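Local coordinates for Lin1944 protein (Listeria innocua, PDB 3D7L) that is of unknown function but belongs to the short-chain dehydrogenase/reductase family and may act as an oxidoreductase, at residues G13-A18 with V155-L160; E21-K26 with K188-A193; L96-I101 with T136-S141; G115-D120 with A126-A131. All coordinates share one frame; numbering follows the deposited sequence.

Contact 1 (G13-A18 with V155-L160); sequences GTLGSA and VSPNVL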
# COMPACT_ATOMS: atom_id res chain seq x y z
N GLY D 13 1.19 0.42 23.41
CA GLY D 13 2.45 0.21 22.67
C GLY D 13 3.49 1.27 23.03
O GLY D 13 3.17 2.28 23.68
N THR D 14 4.73 1.05 22.62
CA THR D 14 5.81 2.00 22.90
C THR D 14 5.44 3.36 22.33
O THR D 14 5.36 4.36 23.05
CB THR D 14 7.15 1.56 22.28
OG1 THR D 14 7.45 0.21 22.67
CG2 THR D 14 8.27 2.49 22.73
N LEU D 15 5.18 3.38 21.02
CA LEU D 15 4.76 4.60 20.35
C LEU D 15 3.45 5.15 20.93
O LEU D 15 3.40 6.31 21.35
CB LEU D 15 4.66 4.39 18.84
CG LEU D 15 4.12 5.58 18.04
CD1 LEU D 15 4.91 6.86 18.30
CD2 LEU D 15 4.06 5.22 16.54
N GLY D 16 2.40 4.33 20.98
CA GLY D 16 1.10 4.72 21.53
C GLY D 16 1.15 5.39 22.91
O GLY D 16 0.40 6.34 23.20
N SER D 17 2.02 4.89 23.77
CA SER D 17 2.06 5.38 25.13
C SER D 17 2.76 6.74 25.19
O SER D 17 2.39 7.59 26.00
CB SER D 17 2.69 4.35 26.06
OG SER D 17 4.02 4.07 25.67
N ALA D 18 3.74 6.95 24.31
CA ALA D 18 4.31 8.30 24.12
C ALA D 18 3.28 9.26 23.54
O ALA D 18 3.27 10.44 23.90
CB ALA D 18 5.54 8.25 23.24
N VAL D 155 1.65 9.59 10.20
CA VAL D 155 2.93 9.83 10.86
C VAL D 155 3.83 8.64 10.54
O VAL D 155 3.42 7.48 10.69
CB VAL D 155 2.76 10.08 12.36
CG1 VAL D 155 4.15 10.18 13.07
CG2 VAL D 155 1.92 11.36 12.60
N SER D 156 5.03 8.93 10.04
CA SER D 156 5.98 7.87 9.63
C SER D 156 7.25 7.95 10.48
O SER D 156 8.10 8.81 10.27
CB SER D 156 6.32 7.98 8.15
OG SER D 156 7.16 6.89 7.78
N PRO D 157 7.34 7.07 11.47
CA PRO D 157 8.52 7.13 12.32
C PRO D 157 9.68 6.29 11.83
O PRO D 157 9.50 5.27 11.15
CB PRO D 157 8.01 6.55 13.66
CG PRO D 157 6.59 6.03 13.38
CD PRO D 157 6.39 6.04 11.92
N ASN D 158 10.87 6.72 12.22
CA ASN D 158 12.07 5.90 12.17
C ASN D 158 12.00 4.92 13.33
O ASN D 158 11.09 5.00 14.18
CB ASN D 158 13.29 6.82 12.31
CG ASN D 158 14.57 6.22 11.78
OD1 ASN D 158 14.69 4.99 11.64
ND2 ASN D 158 15.55 7.09 11.46
N VAL D 159 12.95 3.99 13.39
CA VAL D 159 13.10 3.14 14.58
C VAL D 159 13.20 4.01 15.85
O VAL D 159 13.87 5.04 15.85
CB VAL D 159 14.31 2.14 14.45
CG1 VAL D 159 15.62 2.88 14.17
CG2 VAL D 159 14.46 1.28 15.72
N LEU D 160 12.51 3.59 16.92
CA LEU D 160 12.54 4.32 18.21
C LEU D 160 13.75 4.01 19.10
O LEU D 160 14.14 2.84 19.26
CB LEU D 160 11.26 4.08 19.01
CG LEU D 160 9.93 4.27 18.28
CD1 LEU D 160 8.80 4.01 19.24
CD2 LEU D 160 9.85 5.68 17.68
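Apolar packing of T14 and L15 against P157 and L160, at the surface of a Rossmann fold, joins the start of helix 14-23 to the end of strand 151-157 and the loop that follows. Methyl CD1 of L160 does most of the touching. It reaches both helix residues, lying 3.8 Å from T14 CG2 and 4.2 Å from L15 CB. L160 is extended beyond its CB (chi2 -179°), which carries CD1 across to the helix, and the side chains of T14 and L160 run antiparallel alongside one another. L15 has CG anti to its backbone N (chi1 175°), which turns its CD2 to the proline ring, 4.1 Å from P157 CG; the two side chains lie roughly perpendicular. G13 occupies the N-cap position, and the first turn is closed by S17 N to G13 O, 2.9 Å. This glycine-bearing turn is the place where short-chain dehydrogenases hold the dinucleotide phosphates, and the facing loop commonly borders the nicotinamide, so the contact probably flanks the cofactor cleft. L15 also rests on V182 of helix 179-191, and both L15 and P157 pack on T113 of strand 108-113.

Contact 2 (E21-K26 with K188-A193); sequences ERLEKK and KSVFGA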
# COMPACT_ATOMS: atom_id res chain seq x y z
N GLU D 21 0.79 10.29 26.26
CA GLU D 21 1.39 11.25 27.18
C GLU D 21 1.29 12.70 26.73
O GLU D 21 1.04 13.59 27.55
CB GLU D 21 2.83 10.88 27.47
CG GLU D 21 3.31 11.43 28.80
CD GLU D 21 4.55 10.71 29.34
OE1 GLU D 21 4.98 11.05 30.47
OE2 GLU D 21 5.09 9.81 28.64
N ARG D 22 1.52 12.94 25.44
CA ARG D 22 1.35 14.29 24.88
C ARG D 22 -0.12 14.70 24.84
O ARG D 22 -0.47 15.72 25.41
CB ARG D 22 1.97 14.40 23.47
CG ARG D 22 3.48 14.48 23.46
CD ARG D 22 4.01 15.25 22.24
NE ARG D 22 3.85 16.69 22.42
CZ ARG D 22 4.69 17.48 23.09
NH1 ARG D 22 5.78 16.99 23.67
NH2 ARG D 22 4.42 18.78 23.19
N LEU D 23 -0.95 13.90 24.16
CA LEU D 23 -2.36 14.24 23.92
C LEU D 23 -3.23 14.37 25.18
O LEU D 23 -4.19 15.15 25.21
CB LEU D 23 -2.99 13.26 22.92
CG LEU D 23 -2.26 13.00 21.58
CD1 LEU D 23 -3.08 12.08 20.67
CD2 LEU D 23 -1.92 14.28 20.84
N GLU D 24 -2.88 13.61 26.21
CA GLU D 24 -3.50 13.69 27.53
C GLU D 24 -3.55 15.10 28.13
O GLU D 24 -4.51 15.44 28.81
CB GLU D 24 -2.68 12.88 28.54
CG GLU D 24 -3.06 11.48 28.67
CD GLU D 24 -2.37 10.85 29.84
OE1 GLU D 24 -3.09 10.16 30.58
OE2 GLU D 24 -1.15 11.05 30.05
N LYS D 25 -2.49 15.87 27.92
CA LYS D 25 -2.34 17.20 28.50
C LYS D 25 -3.37 18.17 27.95
O LYS D 25 -3.68 19.19 28.58
CB LYS D 25 -0.96 17.78 28.17
CG LYS D 25 0.23 16.85 28.33
CD LYS D 25 0.78 16.88 29.72
CE LYS D 25 2.29 17.01 29.68
NZ LYS D 25 2.91 15.71 29.37
N LYS D 26 -3.88 17.86 26.75
CA LYS D 26 -4.72 18.78 25.98
C LYS D 26 -6.14 18.29 25.68
O LYS D 26 -6.94 19.04 25.14
CB LYS D 26 -4.05 19.08 24.62
CG LYS D 26 -2.55 19.31 24.64
CD LYS D 26 -2.10 20.09 23.42
CE LYS D 26 -1.08 21.14 23.83
NZ LYS D 26 -0.62 21.87 22.64
N LYS D 188 0.69 17.39 16.18
CA LYS D 188 0.60 18.26 15.01
C LYS D 188 -0.61 17.86 14.16
O LYS D 188 -1.40 18.72 13.78
CB LYS D 188 1.90 18.20 14.19
CG LYS D 188 1.92 19.09 12.98
CD LYS D 188 3.24 18.96 12.21
CE LYS D 188 3.18 19.76 10.91
NZ LYS D 188 3.03 21.23 11.09
N SER D 189 -0.78 16.55 13.91
CA SER D 189 -1.94 16.07 13.15
C SER D 189 -3.27 16.36 13.85
O SER D 189 -4.18 16.86 13.22
CB SER D 189 -1.83 14.59 12.80
OG SER D 189 -2.93 14.22 12.02
N VAL D 190 -3.37 16.10 15.15
CA VAL D 190 -4.64 16.30 15.86
C VAL D 190 -5.00 17.78 16.04
O VAL D 190 -6.15 18.18 15.84
CB VAL D 190 -4.65 15.55 17.23
CG1 VAL D 190 -5.89 15.91 18.10
CG2 VAL D 190 -4.55 14.05 17.01
N PHE D 191 -4.02 18.60 16.41
CA PHE D 191 -4.30 19.96 16.86
C PHE D 191 -4.03 21.02 15.81
O PHE D 191 -4.54 22.14 15.92
CB PHE D 191 -3.54 20.26 18.15
CG PHE D 191 -4.11 19.56 19.34
CD1 PHE D 191 -5.24 20.07 19.98
CD2 PHE D 191 -3.53 18.40 19.83
CE1 PHE D 191 -5.80 19.41 21.09
CE2 PHE D 191 -4.06 17.75 20.94
CZ PHE D 191 -5.21 18.25 21.57
N GLY D 192 -3.21 20.67 14.81
CA GLY D 192 -3.00 21.50 13.62
C GLY D 192 -4.20 21.42 12.67
O GLY D 192 -5.27 20.92 13.05
N ALA D 193 -4.03 21.91 11.45
CA ALA D 193 -5.16 22.04 10.54
C ALA D 193 -4.86 21.56 9.13
O ALA D 193 -5.61 21.87 8.19
CB ALA D 193 -5.65 23.50 10.50
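K26 NZ forms a salt bridge with E187 OE2, and this bond ties down the end of a lysine chain that lies over one face of the F191 ring; R22 NE shares the same carboxylate through E187 OE1. The CD of K26 sits 4.1 Å from the centroid of the F191 ring, 16° off the normal, a CH-pi contact, whereas K26 NZ is 5.5 Å from that centroid and adds at most a weak cation-pi attraction. Nearer the backbone, K26 CB meets the ring rim at F191 CZ, 3.4 Å away. V190 CG1 lies over the opposite face, also toward the rim. L23 comes in at the edge, near the ring plane, with CD2 4.1 Å from F191 CE2, and its other methyl, CD1, is 4.4 Å from V190 CG2. Beneath this, L23 and V190 both rest on I6 of strand 5-9, and the backbone bond G192 N to K188 O (2.9 Å) closes the last turn of helix 179-191. Two helices side by side over one face of a parallel sheet, sharing a central strand beneath them, are typical of the three-layer Rossmann fold.

Contact 3 (L96-I101 with T136-S141); sequences LVLLGI and TAFAKS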
# COMPACT_ATOMS: atom_id res chain seq x y z
N LEU D 96 -10.35 1.16 10.10
CA LEU D 96 -10.69 2.13 11.14
C LEU D 96 -11.18 3.45 10.54
O LEU D 96 -11.99 4.15 11.14
CB LEU D 96 -9.53 2.41 12.09
CG LEU D 96 -8.95 1.28 12.93
CD1 LEU D 96 -7.69 1.83 13.57
CD2 LEU D 96 -9.92 0.70 14.00
N VAL D 97 -10.65 3.80 9.36
CA VAL D 97 -11.11 4.99 8.64
C VAL D 97 -12.45 4.70 7.94
O VAL D 97 -13.41 5.46 8.12
CB VAL D 97 -10.05 5.48 7.61
CG1 VAL D 97 -10.63 6.54 6.72
CG2 VAL D 97 -8.79 5.96 8.33
N LEU D 98 -12.52 3.61 7.18
CA LEU D 98 -13.77 3.32 6.47
C LEU D 98 -14.98 3.18 7.41
O LEU D 98 -16.10 3.51 7.02
CB LEU D 98 -13.65 2.06 5.58
CG LEU D 98 -12.50 2.09 4.56
CD1 LEU D 98 -12.51 0.82 3.77
CD2 LEU D 98 -12.56 3.30 3.63
N LEU D 99 -14.75 2.67 8.61
CA LEU D 99 -15.85 2.45 9.58
C LEU D 99 -16.04 3.58 10.61
O LEU D 99 -17.05 3.62 11.31
CB LEU D 99 -15.71 1.09 10.26
CG LEU D 99 -15.69 -0.12 9.30
CD1 LEU D 99 -15.14 -1.38 9.95
CD2 LEU D 99 -17.06 -0.40 8.66
N GLY D 100 -15.08 4.51 10.68
CA GLY D 100 -15.05 5.57 11.69
C GLY D 100 -15.43 7.01 11.31
O GLY D 100 -15.55 7.86 12.21
N ILE D 101 -15.64 7.29 10.02
CA ILE D 101 -15.99 8.66 9.59
C ILE D 101 -17.25 9.18 10.30
O ILE D 101 -17.32 10.34 10.71
CB ILE D 101 -16.12 8.78 8.03
CG1 ILE D 101 -14.80 8.43 7.34
CG2 ILE D 101 -16.55 10.19 7.61
CD1 ILE D 101 -14.93 8.10 5.84
N THR D 136 -0.07 5.32 3.42
CA THR D 136 0.35 6.70 3.08
C THR D 136 -0.51 7.19 1.92
O THR D 136 -1.13 8.28 2.00
CB THR D 136 1.86 6.79 2.70
OG1 THR D 136 2.67 6.40 3.82
CG2 THR D 136 2.24 8.18 2.30
N ALA D 137 -0.57 6.38 0.87
CA ALA D 137 -1.31 6.70 -0.35
C ALA D 137 -2.83 6.77 -0.14
O ALA D 137 -3.47 7.67 -0.68
CB ALA D 137 -0.99 5.70 -1.44
N PHE D 138 -3.39 5.84 0.62
CA PHE D 138 -4.82 5.89 1.01
C PHE D 138 -5.18 7.23 1.66
O PHE D 138 -6.13 7.89 1.25
CB PHE D 138 -5.22 4.75 1.97
CG PHE D 138 -6.63 4.90 2.53
CD1 PHE D 138 -7.75 4.58 1.74
CD2 PHE D 138 -6.85 5.40 3.83
CE1 PHE D 138 -9.07 4.73 2.24
CE2 PHE D 138 -8.15 5.56 4.34
CZ PHE D 138 -9.27 5.22 3.55
N ALA D 139 -4.42 7.61 2.67
CA ALA D 139 -4.62 8.86 3.43
C ALA D 139 -4.53 10.13 2.57
O ALA D 139 -5.36 11.03 2.69
CB ALA D 139 -3.62 8.94 4.58
N LYS D 140 -3.51 10.18 1.70
CA LYS D 140 -3.34 11.31 0.76
C LYS D 140 -4.58 11.45 -0.13
O LYS D 140 -5.12 12.55 -0.25
CB LYS D 140 -2.08 11.15 -0.09
CG LYS D 140 -1.76 12.37 -0.95
CD LYS D 140 -0.51 12.15 -1.80
CE LYS D 140 -0.24 13.33 -2.75
NZ LYS D 140 -0.04 14.58 -2.00
N SER D 141 -5.05 10.33 -0.70
CA SER D 141 -6.26 10.34 -1.54
C SER D 141 -7.55 10.59 -0.76
O SER D 141 -8.37 11.40 -1.16
CB SER D 141 -6.38 9.02 -2.34
OG SER D 141 -7.28 9.16 -3.43
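Helices 79-100 and 126-142 approach each other near V97 and F138, with the CA of V97 9.2 Å from the CA of A139, the nearest such pair. They belong to the helical layer on one face of the Rossmann sheet, and in short-chain dehydrogenases the corresponding two helices often meet their copies across a dimer interface. F138 makes the contact from its helix, meeting two residues of the other. Its CG is anti to the backbone N (chi1 172°), which sends the ring out toward the other helix, where it is met by two aliphatic side chains on consecutive residues. V97 CG1 sits at the ring edge, in its plane, 3.6 Å from F138 CE2, and V97 CB lies 3.8 Å from the same carbon. The valine and the phenylalanine lie alongside one another, pointing in opposite directions. L98 arrives on a different course, its CB starting off to the side and its extended chain (chi2 -179°) returning the end of the side chain to the ring.

Below V97 lie F110 and L112 of strand 108-113 and I152 of strand 151-157, so the valine is wedged between ring and sheet. A139, next to F138, packs on I152 as well and brings the second helix down on the same strand. The second subunit packs against this pair: L98 on its T78, A137 on its A129 and S141 on its P121. Within the chain, CD2 of L98 comes in obliquely, 3.8 Å from F138 CZ.

Contact 4 (G115-D120 with A126-A131); sequences GIMMED and ASAAMA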
# COMPACT_ATOMS: atom_id res chain seq x y z
N GLY D 115 5.75 4.27 8.61
CA GLY D 115 7.10 3.91 9.04
C GLY D 115 8.16 4.06 7.96
O GLY D 115 7.88 3.92 6.75
N ILE D 116 9.39 4.34 8.40
CA ILE D 116 10.54 4.55 7.52
C ILE D 116 10.82 3.35 6.59
O ILE D 116 11.49 3.49 5.59
CB ILE D 116 11.82 4.88 8.35
CG1 ILE D 116 12.87 5.61 7.48
CG2 ILE D 116 12.33 3.63 9.05
CD1 ILE D 116 14.09 6.08 8.21
N MSE D 117 10.32 2.17 6.91
CA MSE D 117 10.66 1.00 6.10
C MSE D 117 10.17 1.08 4.66
O MSE D 117 10.74 0.44 3.78
CB MSE D 117 10.17 -0.29 6.75
CG MSE D 117 11.14 -0.76 7.78
SE MSE D 117 10.57 -2.47 8.50
CE MSE D 117 9.66 -1.83 10.07
N MSE D 118 9.12 1.87 4.41
CA MSE D 118 8.69 2.15 3.04
C MSE D 118 9.65 3.05 2.23
O MSE D 118 9.57 3.06 1.00
CB MSE D 118 7.30 2.78 3.04
CG MSE D 118 7.30 4.19 3.66
SE MSE D 118 5.58 5.07 3.43
CE MSE D 118 5.89 6.65 4.49
N GLU D 119 10.53 3.81 2.90
CA GLU D 119 11.41 4.80 2.23
C GLU D 119 12.90 4.48 2.32
O GLU D 119 13.68 4.88 1.45
CB GLU D 119 11.22 6.20 2.82
CG GLU D 119 9.76 6.62 2.98
CD GLU D 119 9.52 8.14 2.77
OE1 GLU D 119 9.95 8.66 1.70
OE2 GLU D 119 8.89 8.77 3.67
N ASP D 120 13.30 3.78 3.38
CA ASP D 120 14.70 3.47 3.66
C ASP D 120 14.71 1.99 4.03
O ASP D 120 14.77 1.64 5.22
CB ASP D 120 15.15 4.31 4.86
CG ASP D 120 16.65 4.35 5.05
OD1 ASP D 120 17.40 3.51 4.48
OD2 ASP D 120 17.09 5.26 5.79
N ALA D 126 9.88 -6.01 3.65
CA ALA D 126 9.07 -5.84 2.43
C ALA D 126 7.58 -5.74 2.70
O ALA D 126 6.87 -4.93 2.07
CB ALA D 126 9.33 -6.96 1.42
N SER D 127 7.10 -6.56 3.63
CA SER D 127 5.69 -6.61 3.95
C SER D 127 5.28 -5.36 4.75
O SER D 127 4.22 -4.78 4.52
CB SER D 127 5.40 -7.90 4.69
OG SER D 127 4.02 -8.03 4.95
N ALA D 128 6.12 -4.93 5.69
CA ALA D 128 5.81 -3.68 6.41
C ALA D 128 5.90 -2.45 5.46
O ALA D 128 5.07 -1.53 5.51
CB ALA D 128 6.73 -3.54 7.63
N ALA D 129 6.89 -2.46 4.57
CA ALA D 129 7.02 -1.45 3.52
C ALA D 129 5.71 -1.29 2.71
O ALA D 129 5.17 -0.19 2.58
CB ALA D 129 8.19 -1.80 2.58
N MSE D 130 5.21 -2.41 2.18
CA MSE D 130 3.88 -2.49 1.54
C MSE D 130 2.77 -1.80 2.33
O MSE D 130 2.06 -0.93 1.81
CB MSE D 130 3.50 -3.96 1.30
CG MSE D 130 2.17 -4.21 0.56
SE MSE D 130 1.50 -6.05 0.82
CE MSE D 130 1.17 -6.02 2.72
N ALA D 131 2.60 -2.23 3.59
CA ALA D 131 1.58 -1.68 4.48
C ALA D 131 1.76 -0.18 4.61
O ALA D 131 0.80 0.57 4.48
CB ALA D 131 1.66 -2.33 5.86
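M117 and A128 meet side chain to side chain, whereas the neighbouring pair meets through side chain and backbone: A129 CB faces M117 O, and M118 CB faces A129 O. The contact folds the 3-10 turn after strand 108-113 onto the first turns of helix 126-142 in this Rossmann domain; in classical short-chain dehydrogenases the corresponding turn and helix border the active site. M117 and M118 are both present as selenomethionine. M117 points its CB at the helix and bends at chi3 (-96°), laying the end of its chain against a single methyl: SE is 4.1 Å and CE 4.2 Å from A128 CB. A129 has its CB 3.6 Å from M117 O and 4.0 Å from M118 CA. In return M118 CB stands 3.7 Å from A129 O. Small alanine side chains permit this close approach, with the CA atoms of M118 and A129 only 4.0 Å apart. Beyond CB the M118 side chain leaves the contact. Its CG stands between backbone N and carbonyl carbon (chi1 68°), and the extended remainder runs to N132 and T136 farther along the helix.

Across the dimer, A129 packs on S141 of the second subunit and M118 on A137 of that subunit, so the turn and helix are part of the dimer interface. The turn itself is closed by I116 O, which accepts from both E119 N and D120 N, each at 2.9 Å.

How the contacts relate
From the N terminus, helix 14-23 enters contact 1 with its first turn and contact 2 with its C-terminal end and the residues after it. The partners of these two follow in the same order, so the loops they close cross; together they tie the helix to the exit of strand 151-157 and to the end of helix 179-191. Contact 3 closes a shorter loop nested inside both, joining helices 79-100 and 126-142 on the other face of the sheet. Contact 4, nested inside contact 3, folds the turn after strand 108-113 onto helix 126-142. It also touches contact 1, where I116 N lies 2.9 Å from P157 O, a probable hydrogen bond. Contacts 3 and 4 both reach the second subunit.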